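Local coordinates for protein beta-lactamase (Serratia marcescens, PDB 5GWA) that probably hydrolyses the amide bond of beta-lactam antibiotics, as a class A extended-spectrum beta-lactamase, and binds the inhibitor avibactam in its active site, at residues D17-V22 with S253-D258; D69-V74 with N95-F100. All blocks are in the same frame, centred on the assembly; numbering follows the deposited sequence.

How the contacts relate
Contact 1 lies in the five-stranded antiparallel sheet, where neighbouring strands 21-28 and 243-253 begin and end, and takes in the loop to helix 257-276. Contact 2 is the two-stranded sheet 71-74/96-99 of the helical domain. Their centres are 40 Å apart on opposite sides of the chain's centre, and they share no strand or helix. Along the chain, both segments of contact 2 fall between those of contact 1, which joins near-terminal parts 231 residues apart. The N- and C-terminal parts thus meet in one sheet, whereas contact 2 precedes helix 100-109, which leads to S111 and N113 of the avibactam pocket.

Contact 1: D17-V22 with S253-D258. With NA (sodium ion), chain B.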
loop_
_atom_site.group_PDB
_atom_site.type_symbol
_atom_site.label_atom_id
_atom_site.label_comp_id
_atom_site.label_asym_id
_atom_site.label_seq_id
_atom_site.Cartn_x
_atom_site.Cartn_y
_atom_site.Cartn_z
ATOM N N ASP A 17 -25.539 -11.473 15.169
ATOM C CA ASP A 17 -24.381 -12.276 15.573
ATOM C C ASP A 17 -23.071 -11.853 14.947
ATOM O O ASP A 17 -22.075 -12.572 15.036
ATOM C CB ASP A 17 -24.618 -13.760 15.297
ATOM C CG ASP A 17 -24.718 -14.080 13.827
ATOM O OD1 ASP A 17 -24.497 -13.177 12.993
ATOM O OD2 ASP A 17 -25.055 -15.235 13.497
ATOM N N LYS A 18 -23.047 -10.657 14.355
ATOM C CA LYS A 18 -21.818 -10.146 13.777
ATOM C C LYS A 18 -21.166 -9.215 14.768
ATOM O O LYS A 18 -21.820 -8.282 15.288
ATOM C CB LYS A 18 -22.111 -9.398 12.457
ATOM C CG LYS A 18 -22.894 -10.187 11.425
ATOM C CD LYS A 18 -22.120 -11.406 10.935
ATOM C CE LYS A 18 -22.915 -12.123 9.866
ATOM N NZ LYS A 18 -24.270 -12.517 10.340
ATOM N N LYS A 19 -19.903 -9.483 15.061
ATOM C CA LYS A 19 -19.160 -8.748 16.072
ATOM C C LYS A 19 -18.554 -7.506 15.444
ATOM O O LYS A 19 -17.347 -7.358 15.362
ATOM C CB LYS A 19 -18.108 -9.627 16.731
ATOM C CG LYS A 19 -18.722 -10.833 17.429
ATOM C CD LYS A 19 -17.734 -11.498 18.378
ATOM C CE LYS A 19 -18.370 -12.702 19.072
ATOM N NZ LYS A 19 -17.372 -13.742 19.455
ATOM N N ALA A 20 -19.434 -6.561 15.139
ATOM C CA ALA A 20 -19.065 -5.298 14.517
ATOM C C ALA A 20 -20.224 -4.345 14.662
ATOM O O ALA A 20 -21.370 -4.746 14.859
ATOM C CB ALA A 20 -18.771 -5.488 13.026
ATOM N N LYS A 21 -19.907 -3.058 14.568
ATOM C CA LYS A 21 -20.900 -1.987 14.574
ATOM C C LYS A 21 -21.122 -1.594 13.120
ATOM O O LYS A 21 -20.230 -0.987 12.509
ATOM C CB LYS A 21 -20.396 -0.775 15.365
ATOM C CG LYS A 21 -21.452 0.326 15.408
ATOM C CD LYS A 21 -20.978 1.672 15.951
ATOM C CE LYS A 21 -21.104 1.775 17.462
ATOM N NZ LYS A 21 -22.329 1.166 18.044
ATOM N N VAL A 22 -22.285 -1.910 12.596
ATOM C CA VAL A 22 -22.509 -1.778 11.147
ATOM C C VAL A 22 -23.548 -0.692 10.902
ATOM O O VAL A 22 -24.691 -0.791 11.319
ATOM C CB VAL A 22 -22.953 -3.084 10.509
ATOM C CG1 VAL A 22 -23.110 -2.921 9.004
ATOM C CG2 VAL A 22 -21.953 -4.197 10.823
ATOM N N SER A 253 -14.669 -3.974 13.962
ATOM C CA SER A 253 -15.059 -5.340 13.814
ATOM C C SER A 253 -14.010 -6.320 14.321
ATOM O O SER A 253 -12.826 -6.193 14.042
ATOM C CB SER A 253 -15.325 -5.631 12.343
ATOM O OG SER A 253 -15.698 -6.981 12.143
ATOM N N SER A 254 -14.509 -7.269 15.096
ATOM C CA SER A 254 -13.735 -8.436 15.492
ATOM C C SER A 254 -13.765 -9.547 14.474
ATOM O O SER A 254 -13.113 -10.580 14.675
ATOM C CB SER A 254 -14.254 -8.932 16.856
ATOM O OG SER A 254 -13.838 -8.021 17.855
ATOM N N GLU A 255 -14.528 -9.388 13.402
ATOM C CA GLU A 255 -14.662 -10.435 12.383
ATOM C C GLU A 255 -13.530 -10.361 11.363
ATOM O O GLU A 255 -12.883 -9.343 11.192
ATOM C CB GLU A 255 -15.966 -10.328 11.636
ATOM C CG GLU A 255 -17.210 -10.285 12.495
ATOM C CD GLU A 255 -17.682 -11.629 13.028
ATOM O OE1 GLU A 255 -17.119 -12.676 12.651
ATOM O OE2 GLU A 255 -18.633 -11.643 13.848
ATOM N N LYS A 256 -13.242 -11.488 10.738
ATOM C CA LYS A 256 -12.219 -11.506 9.720
ATOM C C LYS A 256 -12.703 -10.783 8.463
ATOM O O LYS A 256 -13.902 -10.629 8.241
ATOM C CB LYS A 256 -11.802 -12.947 9.452
ATOM C CG LYS A 256 -11.217 -13.560 10.717
ATOM C CD LYS A 256 -9.951 -14.349 10.446
ATOM C CE LYS A 256 -10.202 -15.533 9.534
ATOM N NZ LYS A 256 -8.938 -16.012 8.903
ATOM N N SER A 257 -11.753 -10.497 7.575
ATOM C CA SER A 257 -12.027 -9.677 6.402
ATOM C C SER A 257 -13.046 -10.299 5.462
ATOM O O SER A 257 -13.930 -9.631 4.940
ATOM C CB SER A 257 -10.731 -9.376 5.676
ATOM O OG SER A 257 -10.154 -10.563 5.159
ATOM N N ASP A 258 -13.045 -11.615 5.313
ATOM C CA ASP A 258 -14.045 -12.217 4.477
ATOM C C ASP A 258 -15.464 -11.999 4.988
ATOM O O ASP A 258 -16.404 -11.785 4.213
ATOM C CB ASP A 258 -13.770 -13.725 4.329
ATOM C CG ASP A 258 -13.860 -14.479 5.657
ATOM O OD1 ASP A 258 -13.230 -14.064 6.671
ATOM O OD2 ASP A 258 -14.523 -15.533 5.683
HETATM NA NA NA B . -10.842 -7.957 12.522
HETATM O O HOH W 1 -15.736 -5.732 17.913
HETATM O O HOH W 2 -9.044 -9.765 11.932
#
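K19 and A20 run beside S253 and S254, with the A20 and S253 CA atoms 4.1 Å apart, where an inverse gamma turn centred on K19 leads into strand 21-28. Here two neighbouring strands of the five-stranded antiparallel sheet of the class A beta-lactamase fold begin and end, the facing segment carrying the end of strand 243-253 into helix 257-276. The backbone of K19 is gripped at both polar atoms. Its O accepts from S254 N at 2.9 Å, while S253 CA adds a CH...O contact and a water bonded to S254 OG makes a weak bond. Its N donates to E255 OE2 in an almost straight bond of 2.8 Å (174°), using the anti lone pair of the carboxylate. A bend in the E255 chain (chi2 -79°) places CD 3.7 Å from K19 N, and OE2 then meets the N-H. The K19 side chain crosses that of E255 at about a right angle, its CB 3.6 Å from E255 OE2. Beside them, A20 CB packs on S253 CB at 3.5 Å. The K18 side chain leads away from 253-258: NZ is held by the syn lone pair of D17 OD1, in a salt bridge, and by Y14 O, and K18 makes a cation-pi contact with Y14. S253 OG accepts from E255 N at 3.0 Å in an ST turn and is also hydrogen-bonded to N260 OD1. N260 ND2 in turn bonds E255 O, which binds a sodium ion at 2.8 Å together with G225 O, T227 OG1 and a water.

Contact 2: D69-V74 with N95-F100; sequences DKKLFV and NLELSF. With NA (sodium ion), chain O.
L72 and V74 pair with L98 and L96 as the hydrogen-bonded pairs of a two-stranded antiparallel sheet of the helical domain in this class A beta-lactamase. K71 with S99 and F73 with E97 are the non-hydrogen-bonded pairs, and a G1 beta bulge sets two residues, N95 and L96, against the single V74. The bonds differ in geometry: L98 N reaches L72 O at 2.9 Å in the carbonyl plane, whereas in the return bond L72 N stands 35° above the plane of the L98 carbonyl. Beyond the strands, K70 O takes F100 N at 3.0 Å, tying the start of helix 100-109 to the first segment. S99 is the N-cap of that helix, its OG bonded to E102 N; the buried S99 N has no partner in the model, and K71 CG lies against it.

Apolar packing joins V74 CG2 to L98 CD1 at 4.0 Å. L72 and F100 cross at about a right angle, with L72 CD2 3.7 Å from F100 CZ, while K70 CB comes to the edge of the same ring, in its plane. I103 of helix 100-109 covers L72, V74 and L98, I118 of helix 113-123 covers L72 and V74, F122 touches L72, and Y91 lies on L96 and L98. K71, extended beyond CG, lays CD against E97 CB at 3.8 Å.

Aromatic packing centres on F73, whose CG is anti to the backbone N (chi1 -169°). Its ring lies over the bulge: CZ is 3.5 Å from N95 C, L96 N sits above one face toward the rim, and the N95 side-chain amide, its OD1 bonded to K76 N, is tilted only 12° from the ring plane.

Two sodium ions lie here. S99 and E102 form one site; E97 O binds the other at 2.8 Å, and K71 NZ, not among its ligands, is 3.4 Å from that ion.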
loop_
_atom_site.group_PDB
_atom_site.type_symbol
_atom_site.label_atom_id
_atom_site.label_comp_id
_atom_site.label_asym_id
_atom_site.label_seq_id
_atom_site.Cartn_x
_atom_site.Cartn_y
_atom_site.Cartn_z
ATOM N N ASP A 69 -7.570 17.897 -18.368
ATOM C CA ASP A 69 -6.418 17.402 -19.056
ATOM C C ASP A 69 -5.132 18.188 -18.744
ATOM O O ASP A 69 -4.075 17.819 -19.226
ATOM C CB ASP A 69 -6.677 17.373 -20.549
ATOM C CG ASP A 69 -7.838 16.462 -20.899
ATOM O OD1 ASP A 69 -7.953 15.368 -20.284
ATOM O OD2 ASP A 69 -8.656 16.861 -21.752
ATOM N N LYS A 70 -5.263 19.279 -18.027
ATOM C CA LYS A 70 -4.088 19.991 -17.529
ATOM C C LYS A 70 -3.360 19.106 -16.512
ATOM O O LYS A 70 -3.926 18.133 -15.981
ATOM C CB LYS A 70 -4.441 21.331 -16.942
ATOM C CG LYS A 70 -4.996 22.299 -17.983
ATOM C CD LYS A 70 -3.990 22.556 -19.098
ATOM C CE LYS A 70 -4.233 23.910 -19.752
ATOM N NZ LYS A 70 -4.234 25.004 -18.736
ATOM N N LYS A 71 -2.063 19.352 -16.366
ATOM C CA LYS A 71 -1.189 18.443 -15.610
ATOM C C LYS A 71 -0.491 19.091 -14.426
ATOM O O LYS A 71 0.031 20.216 -14.523
ATOM C CB LYS A 71 -0.116 17.859 -16.508
ATOM C CG LYS A 71 -0.686 17.087 -17.691
ATOM C CD LYS A 71 0.403 16.410 -18.473
ATOM C CE LYS A 71 -0.162 15.757 -19.726
ATOM N NZ LYS A 71 0.875 15.108 -20.555
ATOM N N LEU A 72 -0.486 18.367 -13.306
ATOM C CA LEU A 72 0.349 18.659 -12.164
ATOM C C LEU A 72 1.725 18.054 -12.300
ATOM O O LEU A 72 1.865 16.946 -12.835
ATOM C CB LEU A 72 -0.306 18.135 -10.885
ATOM C CG LEU A 72 -1.693 18.647 -10.548
ATOM C CD1 LEU A 72 -2.252 18.008 -9.304
ATOM C CD2 LEU A 72 -1.644 20.146 -10.359
ATOM N N PHE A 73 2.749 18.727 -11.754
ATOM C CA PHE A 73 4.035 18.065 -11.625
ATOM C C PHE A 73 4.062 17.263 -10.341
ATOM O O PHE A 73 3.915 17.802 -9.262
ATOM C CB PHE A 73 5.202 19.079 -11.632
ATOM C CG PHE A 73 6.557 18.422 -11.775
ATOM C CD1 PHE A 73 7.013 18.052 -13.004
ATOM C CD2 PHE A 73 7.302 18.095 -10.655
ATOM C CE1 PHE A 73 8.240 17.413 -13.146
ATOM C CE2 PHE A 73 8.526 17.445 -10.792
ATOM C CZ PHE A 73 8.981 17.120 -12.030
ATOM N N VAL A 74 4.131 15.940 -10.473
ATOM C CA VAL A 74 4.135 15.053 -9.333
ATOM C C VAL A 74 5.569 14.708 -8.977
ATOM O O VAL A 74 6.279 14.045 -9.745
ATOM C CB VAL A 74 3.314 13.783 -9.659
ATOM C CG1 VAL A 74 3.366 12.776 -8.505
ATOM C CG2 VAL A 74 1.871 14.191 -9.972
ATOM N N ASN A 95 8.549 12.463 -10.393
ATOM C CA ASN A 95 9.027 13.646 -11.117
ATOM C C ASN A 95 8.531 13.690 -12.553
ATOM O O ASN A 95 9.283 13.748 -13.537
ATOM C CB ASN A 95 10.547 13.702 -11.047
ATOM C CG ASN A 95 11.043 13.868 -9.647
ATOM O OD1 ASN A 95 10.409 14.490 -8.812
ATOM N ND2 ASN A 95 12.230 13.330 -9.384
ATOM N N LEU A 96 7.214 13.727 -12.682
ATOM C CA LEU A 96 6.595 13.765 -13.983
ATOM C C LEU A 96 5.263 14.497 -13.959
ATOM O O LEU A 96 4.671 14.660 -12.903
ATOM C CB LEU A 96 6.438 12.366 -14.566
ATOM C CG LEU A 96 5.252 11.524 -14.108
ATOM C CD1 LEU A 96 5.107 10.317 -15.042
ATOM C CD2 LEU A 96 5.332 11.120 -12.652
ATOM N N GLU A 97 4.835 14.938 -15.142
ATOM C CA GLU A 97 3.582 15.651 -15.311
ATOM C C GLU A 97 2.466 14.631 -15.463
ATOM O O GLU A 97 2.560 13.795 -16.364
ATOM C CB GLU A 97 3.656 16.483 -16.581
ATOM C CG GLU A 97 4.854 17.431 -16.602
ATOM C CD GLU A 97 5.242 17.888 -17.999
ATOM O OE1 GLU A 97 4.707 17.378 -19.020
ATOM O OE2 GLU A 97 6.026 18.840 -18.095
ATOM N N LEU A 98 1.424 14.739 -14.643
ATOM C CA LEU A 98 0.224 13.864 -14.754
ATOM C C LEU A 98 -1.030 14.743 -14.788
ATOM O O LEU A 98 -1.196 15.618 -13.991
ATOM C CB LEU A 98 0.149 12.892 -13.585
ATOM C CG LEU A 98 1.253 11.839 -13.512
ATOM C CD1 LEU A 98 1.102 11.018 -12.245
ATOM C CD2 LEU A 98 1.294 10.941 -14.706
ATOM N N SER A 99 -1.981 14.376 -15.622
ATOM C CA SER A 99 -3.210 15.152 -15.703
ATOM C C SER A 99 -4.057 14.994 -14.461
ATOM O O SER A 99 -4.035 13.942 -13.798
ATOM C CB SER A 99 -4.057 14.756 -16.921
ATOM O OG SER A 99 -4.502 13.382 -16.857
ATOM N N PHE A 100 -4.902 15.978 -14.201
ATOM C CA PHE A 100 -5.899 15.844 -13.159
ATOM C C PHE A 100 -6.736 14.596 -13.451
ATOM O O PHE A 100 -7.117 13.885 -12.533
ATOM C CB PHE A 100 -6.830 17.054 -13.121
ATOM C CG PHE A 100 -6.167 18.295 -12.677
ATOM C CD1 PHE A 100 -5.956 18.553 -11.337
ATOM C CD2 PHE A 100 -5.793 19.273 -13.614
ATOM C CE1 PHE A 100 -5.321 19.708 -10.920
ATOM C CE2 PHE A 100 -5.196 20.432 -13.197
ATOM C CZ PHE A 100 -4.955 20.657 -11.854
HETATM NA NA NA O . 1.196 12.474 -18.413
#